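Local coordinates for PA0833-PD protein (Pseudomonas aeruginosa PAO1, PDB 6JFW), which probably anchors the outer membrane to the cell wall by binding peptidoglycan through its periplasmic OmpA C-like domain, at residues D26-M31 against R132-L137; N63-E68 against G104-T109; V70-S75 against R110-D115. All blocks are in the same frame, centred on the assembly; numbering follows the deposited sequence.

Contact 1. Residues D26-M31 against R132-L137; sequences DIKLIM and RVEVNL
K28 and N136 lie side by side and point the same way on one face of an antiparallel strand pair. The pair belongs to the mixed beta-sheet of the OmpA C-like domain. Strand 26-31 runs at 164° to strand 132-137. Six backbone hydrogen bonds join them, two each at the pairs I27-L137, L29-V135 and M31-V133.

The face of K28, I30, E134 and N136 is largely polar. K28 CG is anti to its backbone N (chi1 175°), and the chain bends at chi3. K28 CE then lies 3.4 Å from N136 OD1. The amide nitrogen of N136, ND2, bonds to E68. The lysine also slants across E134, and its NZ forms a long salt bridge of 3.9 Å to E134 OE1.

The other carboxylate oxygen of E134 is gripped by R132 of the same strand. R132 NE donates to E134 OE2 at 2.7 Å and R132 NH2 at 3.0 Å. Both come from the same face of the carboxylate, while OE2 lies in the guanidinium plane. Both bonds fall on this one oxygen and leave OE1 to K28. R132 NH2 also bonds to the Q116 carbonyl.

The other face is apolar and faces helix 49-61, where F59 touches L29, V135 and L137. L29 slants over V135, its CD1 4.1 Å from V135 CB. M31 SD meets V135 CG2 at 3.9 Å. Back on the face of K28, I30 runs alongside E134. I30 CD1 lies 3.3 Å from E134 OE2 and also touches CG, so the methyl packs along the glutamate up to its carboxylate.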
loop_
_atom_site.group_PDB
_atom_site.type_symbol
_atom_site.label_atom_id
_atom_site.label_comp_id
_atom_site.label_asym_id
_atom_site.label_seq_id
_atom_site.Cartn_x
_atom_site.Cartn_y
_atom_site.Cartn_z
ATOM N N ASP A 26 6.988 0.979 13.493
ATOM C CA ASP A 26 6.502 0.479 12.216
ATOM C C ASP A 26 7.096 1.243 11.037
ATOM O O ASP A 26 7.560 2.379 11.159
ATOM C CB ASP A 26 4.976 0.567 12.149
ATOM C CG ASP A 26 4.296 -0.211 13.254
ATOM O OD1 ASP A 26 4.970 -1.036 13.904
ATOM O OD2 ASP A 26 3.084 0.001 13.467
ATOM N N ILE A 27 7.059 0.589 9.877
ATOM C CA ILE A 27 7.331 1.211 8.587
ATOM C C ILE A 27 6.037 1.195 7.789
ATOM O O ILE A 27 5.376 0.154 7.691
ATOM C CB ILE A 27 8.449 0.479 7.823
ATOM C CG1 ILE A 27 9.731 0.428 8.657
ATOM C CG2 ILE A 27 8.702 1.146 6.475
ATOM C CD1 ILE A 27 10.842 -0.374 8.009
ATOM N N LYS A 28 5.669 2.343 7.228
ATOM C CA LYS A 28 4.470 2.465 6.411
ATOM C C LYS A 28 4.852 2.916 5.010
ATOM O O LYS A 28 5.620 3.870 4.848
ATOM C CB LYS A 28 3.475 3.452 7.025
ATOM C CG LYS A 28 2.256 3.705 6.153
ATOM C CD LYS A 28 1.452 4.883 6.665
ATOM C CE LYS A 28 0.728 4.551 7.953
ATOM N NZ LYS A 28 0.115 5.768 8.548
ATOM N N LEU A 29 4.314 2.232 4.007
ATOM C CA LEU A 29 4.522 2.574 2.606
ATOM C C LEU A 29 3.211 3.091 2.032
ATOM O O LEU A 29 2.206 2.371 2.028
ATOM C CB LEU A 29 5.018 1.359 1.822
ATOM C CG LEU A 29 6.228 0.659 2.446
ATOM C CD1 LEU A 29 6.381 -0.751 1.910
ATOM C CD2 LEU A 29 7.487 1.465 2.196
ATOM N N ILE A 30 3.217 4.338 1.563
ATOM C CA ILE A 30 2.055 4.947 0.924
ATOM C C ILE A 30 2.193 4.764 -0.578
ATOM O O ILE A 30 3.143 5.268 -1.188
ATOM C CB ILE A 30 1.928 6.439 1.267
ATOM C CG1 ILE A 30 1.973 6.664 2.777
ATOM C CG2 ILE A 30 0.638 7.001 0.669
ATOM C CD1 ILE A 30 0.748 6.206 3.487
ATOM N N MET A 31 1.239 4.063 -1.178
ATOM C CA MET A 31 1.227 3.861 -2.622
ATOM C C MET A 31 0.049 4.617 -3.220
ATOM O O MET A 31 -1.100 4.156 -3.120
ATOM C CB MET A 31 1.148 2.366 -2.945
ATOM C CG MET A 31 2.321 1.588 -2.345
ATOM S SD MET A 31 2.155 -0.207 -2.289
ATOM C CE MET A 31 0.991 -0.502 -3.611
ATOM N N ARG A 132 -5.472 5.608 -2.056
ATOM C CA ARG A 132 -4.137 5.063 -1.874
ATOM C C ARG A 132 -4.254 3.676 -1.267
ATOM O O ARG A 132 -5.300 3.295 -0.734
ATOM C CB ARG A 132 -3.293 5.962 -0.965
ATOM C CG ARG A 132 -3.666 5.819 0.506
ATOM C CD ARG A 132 -3.664 7.148 1.240
ATOM N NE ARG A 132 -3.831 6.960 2.680
ATOM C CZ ARG A 132 -4.951 7.216 3.349
ATOM N NH1 ARG A 132 -6.019 7.682 2.716
ATOM N NH2 ARG A 132 -5.002 7.007 4.659
ATOM N N VAL A 133 -3.160 2.927 -1.352
ATOM C CA VAL A 133 -2.989 1.682 -0.615
ATOM C C VAL A 133 -1.791 1.858 0.304
ATOM O O VAL A 133 -0.753 2.383 -0.116
ATOM C CB VAL A 133 -2.798 0.476 -1.552
ATOM C CG1 VAL A 133 -2.274 -0.724 -0.776
ATOM C CG2 VAL A 133 -4.110 0.126 -2.234
ATOM N N GLU A 134 -1.943 1.445 1.558
ATOM C CA GLU A 134 -0.883 1.530 2.548
ATOM C C GLU A 134 -0.430 0.128 2.934
ATOM O O GLU A 134 -1.255 -0.771 3.125
ATOM C CB GLU A 134 -1.351 2.300 3.788
ATOM C CG GLU A 134 -1.638 3.765 3.502
ATOM C CD GLU A 134 -2.025 4.568 4.733
ATOM O OE1 GLU A 134 -2.036 4.003 5.848
ATOM O OE2 GLU A 134 -2.299 5.779 4.582
ATOM N N VAL A 135 0.883 -0.057 3.024
ATOM C CA VAL A 135 1.483 -1.302 3.490
ATOM C C VAL A 135 2.171 -1.005 4.812
ATOM O O VAL A 135 3.181 -0.291 4.851
ATOM C CB VAL A 135 2.476 -1.883 2.475
ATOM C CG1 VAL A 135 3.043 -3.200 2.996
ATOM C CG2 VAL A 135 1.814 -2.076 1.123
ATOM N N ASN A 136 1.631 -1.548 5.897
ATOM C CA ASN A 136 2.205 -1.374 7.223
ATOM C C ASN A 136 3.029 -2.602 7.586
ATOM O O ASN A 136 2.542 -3.734 7.493
ATOM C CB ASN A 136 1.112 -1.138 8.266
ATOM C CG ASN A 136 0.201 0.020 7.904
ATOM O OD1 ASN A 136 0.646 1.162 7.791
ATOM N ND2 ASN A 136 -1.083 -0.269 7.728
ATOM N N LEU A 137 4.277 -2.373 7.988
ATOM C CA LEU A 137 5.180 -3.427 8.440
ATOM C C LEU A 137 5.380 -3.255 9.941
ATOM O O LEU A 137 5.992 -2.277 10.385
ATOM C CB LEU A 137 6.513 -3.370 7.695
ATOM C CG LEU A 137 6.501 -3.439 6.165
ATOM C CD1 LEU A 137 7.902 -3.217 5.609
ATOM C CD2 LEU A 137 5.943 -4.765 5.678
#

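Contact 2. Residues N63-E68 against G104-T109; sequences NQNTIE and GTRLST
The R106 chain bends at chi3 (57°), which turns NE out of the extended line of CB, CG and CD and toward N65. N65 CG stands between its own backbone N and carbonyl carbon (chi1 50°), and the amide oxygen ends beside the guanidinium. The site lies at the N-terminal ends of the two parallel strands of a beta-alpha-beta unit. Here strand 65-68 pairs with the edge strand 107-109, which follows the crossover through helix 79-99.

The guanidinium meets the N65 carbonyl edge-on. R106 NH2 donates to N65 O at 3.1 Å, and NE adds a weak bond to the same oxygen. N65 OD1 is 2.9 Å from R106 NH2, with the amide and guanidinium planes 36° apart. N63 O lies over one face of the guanidinium and I67 CD1 over the opposite face, both off toward the rim. I67 CD1 is 3.7 Å from R106 NH2. R106 NH1 bonds to the F59 carbonyl and NH2 also to that of Y62, so the arginine ties the end of helix 49-61 and the following loop to the strand pair.

Two backbone bonds set the parallel register: I67 N to R106 O and S108 N to I67 O. I67 and L107 lie side by side on one face, pointing the same way, with their CD1 atoms 3.7 Å apart.

On the other face E68 CG approaches S108 OG at 3.4 Å. While E68 OE1 is bonded to N136, OE2 is reached through a water, which donates to E68 OE2 at 2.9 Å and lies 2.8 Å from S108 OG.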
loop_
_atom_site.group_PDB
_atom_site.type_symbol
_atom_site.label_atom_id
_atom_site.label_comp_id
_atom_site.label_asym_id
_atom_site.label_seq_id
_atom_site.Cartn_x
_atom_site.Cartn_y
_atom_site.Cartn_z
ATOM N N ASN A 63 12.073 -11.126 7.373
ATOM C CA ASN A 63 11.000 -12.046 7.721
ATOM C C ASN A 63 10.340 -11.746 9.059
ATOM O O ASN A 63 9.312 -12.357 9.368
ATOM C CB ASN A 63 11.541 -13.484 7.719
ATOM C CG ASN A 63 12.725 -13.669 8.653
ATOM O OD1 ASN A 63 13.873 -13.745 8.216
ATOM N ND2 ASN A 63 12.447 -13.761 9.944
ATOM N N GLN A 64 10.869 -10.813 9.845
ATOM C CA GLN A 64 10.410 -10.620 11.223
ATOM C C GLN A 64 9.430 -9.459 11.354
ATOM O O GLN A 64 9.541 -8.643 12.268
ATOM C CB GLN A 64 11.599 -10.418 12.151
ATOM C CG GLN A 64 12.587 -11.559 12.139
ATOM C CD GLN A 64 12.951 -12.031 13.532
ATOM O OE1 GLN A 64 12.959 -11.251 14.475
ATOM N NE2 GLN A 64 13.243 -13.315 13.663
ATOM N N ASN A 65 8.454 -9.367 10.454
ATOM C CA ASN A 65 7.354 -8.436 10.654
ATOM C C ASN A 65 6.108 -8.981 9.973
ATOM O O ASN A 65 6.183 -9.849 9.100
ATOM C CB ASN A 65 7.688 -7.022 10.144
ATOM C CG ASN A 65 8.240 -7.009 8.730
ATOM O OD1 ASN A 65 7.723 -7.678 7.836
ATOM N ND2 ASN A 65 9.293 -6.227 8.521
ATOM N N THR A 66 4.955 -8.482 10.410
ATOM C CA THR A 66 3.705 -8.734 9.712
ATOM C C THR A 66 3.494 -7.669 8.652
ATOM O O THR A 66 3.974 -6.539 8.769
ATOM C CB THR A 66 2.503 -8.738 10.660
ATOM O OG1 THR A 66 2.370 -7.450 11.276
ATOM C CG2 THR A 66 2.654 -9.802 11.720
ATOM N N ILE A 67 2.754 -8.040 7.615
ATOM C CA ILE A 67 2.478 -7.163 6.489
ATOM C C ILE A 67 0.974 -6.936 6.441
ATOM O O ILE A 67 0.202 -7.885 6.261
ATOM C CB ILE A 67 3.007 -7.757 5.175
ATOM C CG1 ILE A 67 4.505 -8.036 5.318
ATOM C CG2 ILE A 67 2.738 -6.814 4.015
ATOM C CD1 ILE A 67 5.049 -9.056 4.351
ATOM N N GLU A 68 0.565 -5.684 6.629
ATOM C CA GLU A 68 -0.839 -5.294 6.634
ATOM C C GLU A 68 -1.081 -4.369 5.453
ATOM O O GLU A 68 -0.500 -3.280 5.387
ATOM C CB GLU A 68 -1.208 -4.599 7.946
ATOM C CG GLU A 68 -2.687 -4.634 8.260
ATOM C CD GLU A 68 -3.183 -3.377 8.947
ATOM O OE1 GLU A 68 -2.383 -2.437 9.134
ATOM O OE2 GLU A 68 -4.380 -3.331 9.304
ATOM N N GLY A 104 1.726 -16.062 1.989
ATOM C CA GLY A 104 0.396 -15.508 2.180
ATOM C C GLY A 104 -0.007 -15.402 3.638
ATOM O O GLY A 104 -0.802 -14.532 4.003
ATOM N N THR A 105 0.537 -16.275 4.488
ATOM C CA THR A 105 0.241 -16.263 5.916
ATOM C C THR A 105 0.824 -15.042 6.625
ATOM O O THR A 105 0.405 -14.736 7.745
ATOM C CB THR A 105 0.749 -17.574 6.540
ATOM O OG1 THR A 105 0.025 -18.673 5.972
ATOM C CG2 THR A 105 0.562 -17.613 8.055
ATOM N N ARG A 106 1.743 -14.313 5.997
ATOM C CA ARG A 106 2.262 -13.090 6.595
ATOM C C ARG A 106 1.426 -11.862 6.262
ATOM O O ARG A 106 1.681 -10.789 6.821
ATOM C CB ARG A 106 3.708 -12.857 6.148
ATOM C CG ARG A 106 4.696 -13.844 6.737
ATOM C CD ARG A 106 6.106 -13.525 6.292
ATOM N NE ARG A 106 6.494 -12.167 6.658
ATOM C CZ ARG A 106 7.513 -11.515 6.111
ATOM N NH1 ARG A 106 8.242 -12.100 5.170
ATOM N NH2 ARG A 106 7.803 -10.280 6.499
ATOM N N LEU A 107 0.432 -11.997 5.390
ATOM C CA LEU A 107 -0.321 -10.873 4.856
ATOM C C LEU A 107 -1.723 -10.828 5.445
ATOM O O LEU A 107 -2.362 -11.867 5.636
ATOM C CB LEU A 107 -0.426 -10.962 3.331
ATOM C CG LEU A 107 0.659 -10.355 2.442
ATOM C CD1 LEU A 107 2.042 -10.634 2.985
ATOM C CD2 LEU A 107 0.520 -10.912 1.041
ATOM N N SER A 108 -2.194 -9.618 5.727
ATOM C CA SER A 108 -3.603 -9.357 5.974
ATOM C C SER A 108 -3.997 -8.130 5.166
ATOM O O SER A 108 -3.174 -7.242 4.927
ATOM C CB SER A 108 -3.901 -9.137 7.466
ATOM O OG SER A 108 -3.333 -7.927 7.936
ATOM N N THR A 109 -5.246 -8.098 4.706
ATOM C CA THR A 109 -5.697 -6.979 3.891
ATOM C C THR A 109 -7.046 -6.478 4.372
ATOM O O THR A 109 -7.898 -7.259 4.806
ATOM C CB THR A 109 -5.798 -7.334 2.400
ATOM O OG1 THR A 109 -7.067 -7.943 2.132
ATOM C CG2 THR A 109 -4.688 -8.280 1.990
HETATM O O HOH W 1 -0.912 -8.876 9.106
HETATM O O HOH W 2 -5.193 -6.107 9.096
#

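Contact 3. Residues V70-S75 against R110-D115; sequences VGYTDS and RGMGPD
Y72 meets D115 at its ring edge: the D115 carbonyl oxygen lies near the ring plane, 3.2 Å from Y72 CD2. M112 runs beside Y72, pointing the same way, its chain bent at chi2 and chi3. Its CG is close to V70 CG1, at 3.4 Å, but this side chain is doubtful in the model, its sulfur and methyl above all. The Y72 ring also makes a cation-pi contact with R132, and its hydroxyl bonds to Q116.

Backbone bonds hold these groups in place. G71 N donates to R110 O and M112 N to G71 O, both as parallel strand pairing. These are the C-terminal ends of the two parallel strands of the beta-alpha-beta unit 65-72, 79-99 and 107-111. Beyond them, residues 112-115 make a type II' turn, with G113 at a phi of 53°. T73 N binds G113 O at 2.9 Å from above the carbonyl plane.

Further out, P114 CB lies 3.5 Å from D74 O. T73 OG1 donates to that same D74 O. S86 of helix 79-99 bonds to G113 N. D115 forms a salt bridge with R79. In OmpA-like domains the aspartate of this Thr-Asp pair binds the diaminopimelate of peptidoglycan, so D74 probably belongs to the pocket; R131 NH2 forms a salt bridge to its OD1.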
loop_
_atom_site.group_PDB
_atom_site.type_symbol
_atom_site.label_atom_id
_atom_site.label_comp_id
_atom_site.label_asym_id
_atom_site.label_seq_id
_atom_site.Cartn_x
_atom_site.Cartn_y
_atom_site.Cartn_z
ATOM N N VAL A 70 -3.699 -2.108 3.400
ATOM C CA VAL A 70 -4.925 -1.377 3.697
ATOM C C VAL A 70 -5.235 -0.459 2.523
ATOM O O VAL A 70 -4.394 0.357 2.129
ATOM C CB VAL A 70 -4.803 -0.568 4.998
ATOM C CG1 VAL A 70 -6.108 0.108 5.306
ATOM C CG2 VAL A 70 -4.382 -1.469 6.153
ATOM N N GLY A 71 -6.436 -0.593 1.968
ATOM C CA GLY A 71 -6.892 0.263 0.891
ATOM C C GLY A 71 -7.724 1.418 1.417
ATOM O O GLY A 71 -8.441 1.285 2.407
ATOM N N TYR A 72 -7.613 2.563 0.746
ATOM C CA TYR A 72 -8.348 3.761 1.129
ATOM C C TYR A 72 -8.934 4.422 -0.109
ATOM O O TYR A 72 -8.442 4.247 -1.226
ATOM C CB TYR A 72 -7.464 4.785 1.852
ATOM C CG TYR A 72 -6.898 4.344 3.178
ATOM C CD1 TYR A 72 -5.680 3.684 3.248
ATOM C CD2 TYR A 72 -7.565 4.618 4.366
ATOM C CE1 TYR A 72 -5.148 3.293 4.458
ATOM C CE2 TYR A 72 -7.041 4.228 5.585
ATOM C CZ TYR A 72 -5.834 3.566 5.624
ATOM O OH TYR A 72 -5.307 3.176 6.833
ATOM N N THR A 73 -9.984 5.208 0.111
ATOM C CA THR A 73 -10.579 6.039 -0.925
ATOM C C THR A 73 -10.800 7.442 -0.381
ATOM O O THR A 73 -10.570 7.729 0.798
ATOM C CB THR A 73 -11.917 5.475 -1.425
ATOM O OG1 THR A 73 -12.849 5.418 -0.337
ATOM C CG2 THR A 73 -11.737 4.087 -2.013
ATOM N N ASP A 74 -11.250 8.320 -1.271
ATOM C CA ASP A 74 -11.782 9.617 -0.884
ATOM C C ASP A 74 -13.213 9.417 -0.385
ATOM O O ASP A 74 -13.701 8.290 -0.273
ATOM C CB ASP A 74 -11.704 10.584 -2.059
ATOM C CG ASP A 74 -12.490 10.098 -3.255
ATOM O OD1 ASP A 74 -11.959 9.271 -4.025
ATOM O OD2 ASP A 74 -13.647 10.530 -3.417
ATOM N N SER A 75 -13.916 10.510 -0.096
ATOM C CA SER A 75 -15.235 10.428 0.520
ATOM C C SER A 75 -16.382 10.591 -0.470
ATOM O O SER A 75 -17.544 10.613 -0.047
ATOM C CB SER A 75 -15.363 11.474 1.631
ATOM O OG SER A 75 -15.354 12.785 1.099
ATOM N N ARG A 110 -7.223 -5.161 4.287
ATOM C CA ARG A 110 -8.475 -4.500 4.607
ATOM C C ARG A 110 -8.749 -3.432 3.565
ATOM O O ARG A 110 -7.830 -2.911 2.926
ATOM C CB ARG A 110 -8.437 -3.848 5.992
ATOM C CG ARG A 110 -7.509 -4.539 6.957
ATOM C CD ARG A 110 -7.494 -3.859 8.315
ATOM N NE ARG A 110 -8.792 -3.308 8.673
ATOM C CZ ARG A 110 -8.999 -2.027 8.965
ATOM N NH1 ARG A 110 -10.209 -1.606 9.278
ATOM N NH2 ARG A 110 -7.992 -1.169 8.946
ATOM N N GLY A 111 -10.026 -3.128 3.384
ATOM C CA GLY A 111 -10.460 -1.873 2.802
ATOM C C GLY A 111 -10.985 -1.004 3.931
ATOM O O GLY A 111 -11.643 -1.503 4.849
ATOM N N MET A 112 -10.661 0.283 3.881
ATOM C CA MET A 112 -11.117 1.221 4.892
ATOM C C MET A 112 -11.991 2.321 4.320
ATOM O O MET A 112 -12.485 3.159 5.083
ATOM C CB MET A 112 -9.920 1.834 5.622
ATOM C CG MET A 112 -9.205 0.829 6.482
ATOM S SD MET A 112 -9.505 1.129 8.220
ATOM C CE MET A 112 -8.276 2.385 8.520
ATOM N N GLY A 113 -12.207 2.325 3.009
ATOM C CA GLY A 113 -12.972 3.359 2.363
ATOM C C GLY A 113 -12.456 4.737 2.711
ATOM O O GLY A 113 -11.252 5.007 2.687
ATOM N N PRO A 114 -13.371 5.633 3.083
ATOM C CA PRO A 114 -13.002 7.032 3.311
ATOM C C PRO A 114 -12.436 7.329 4.690
ATOM O O PRO A 114 -12.164 8.501 4.981
ATOM C CB PRO A 114 -14.332 7.773 3.093
ATOM C CG PRO A 114 -15.419 6.729 3.252
ATOM C CD PRO A 114 -14.791 5.374 3.371
ATOM N N ASP A 115 -12.236 6.329 5.543
ATOM C CA ASP A 115 -11.717 6.597 6.876
ATOM C C ASP A 115 -10.233 6.950 6.822
ATOM O O ASP A 115 -9.509 6.589 5.890
ATOM C CB ASP A 115 -11.936 5.398 7.796
ATOM C CG ASP A 115 -13.399 5.172 8.117
ATOM O OD1 ASP A 115 -14.168 6.156 8.107
ATOM O OD2 ASP A 115 -13.777 4.012 8.383
HETATM O O HOH W 3 -9.130 7.789 3.389
HETATM O O HOH W 4 -11.594 9.797 2.713
#

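How the contacts relate
The three contacts lie in one sheet. Contact 1 is the buried one, contact 3 is partly buried and contact 2 is at the surface. Contacts 2 and 3 join the same parallel strands, 65-72 and 107-111, at their two ends, with centres about 19 Å apart. Strand 132-139 of contact 1 is the antiparallel neighbour of strand 65-72. It bonds to that strand in both contacts: N136 N to E68 O, and E134 N to V70 O. Contact 1 combines apolar packing with a charged network on its other face. Contact 2 adds an arginine and bridging waters to its strand bonds. In contact 3 the parallel pairing ends after G71 and G111 and gives way to turn and loop.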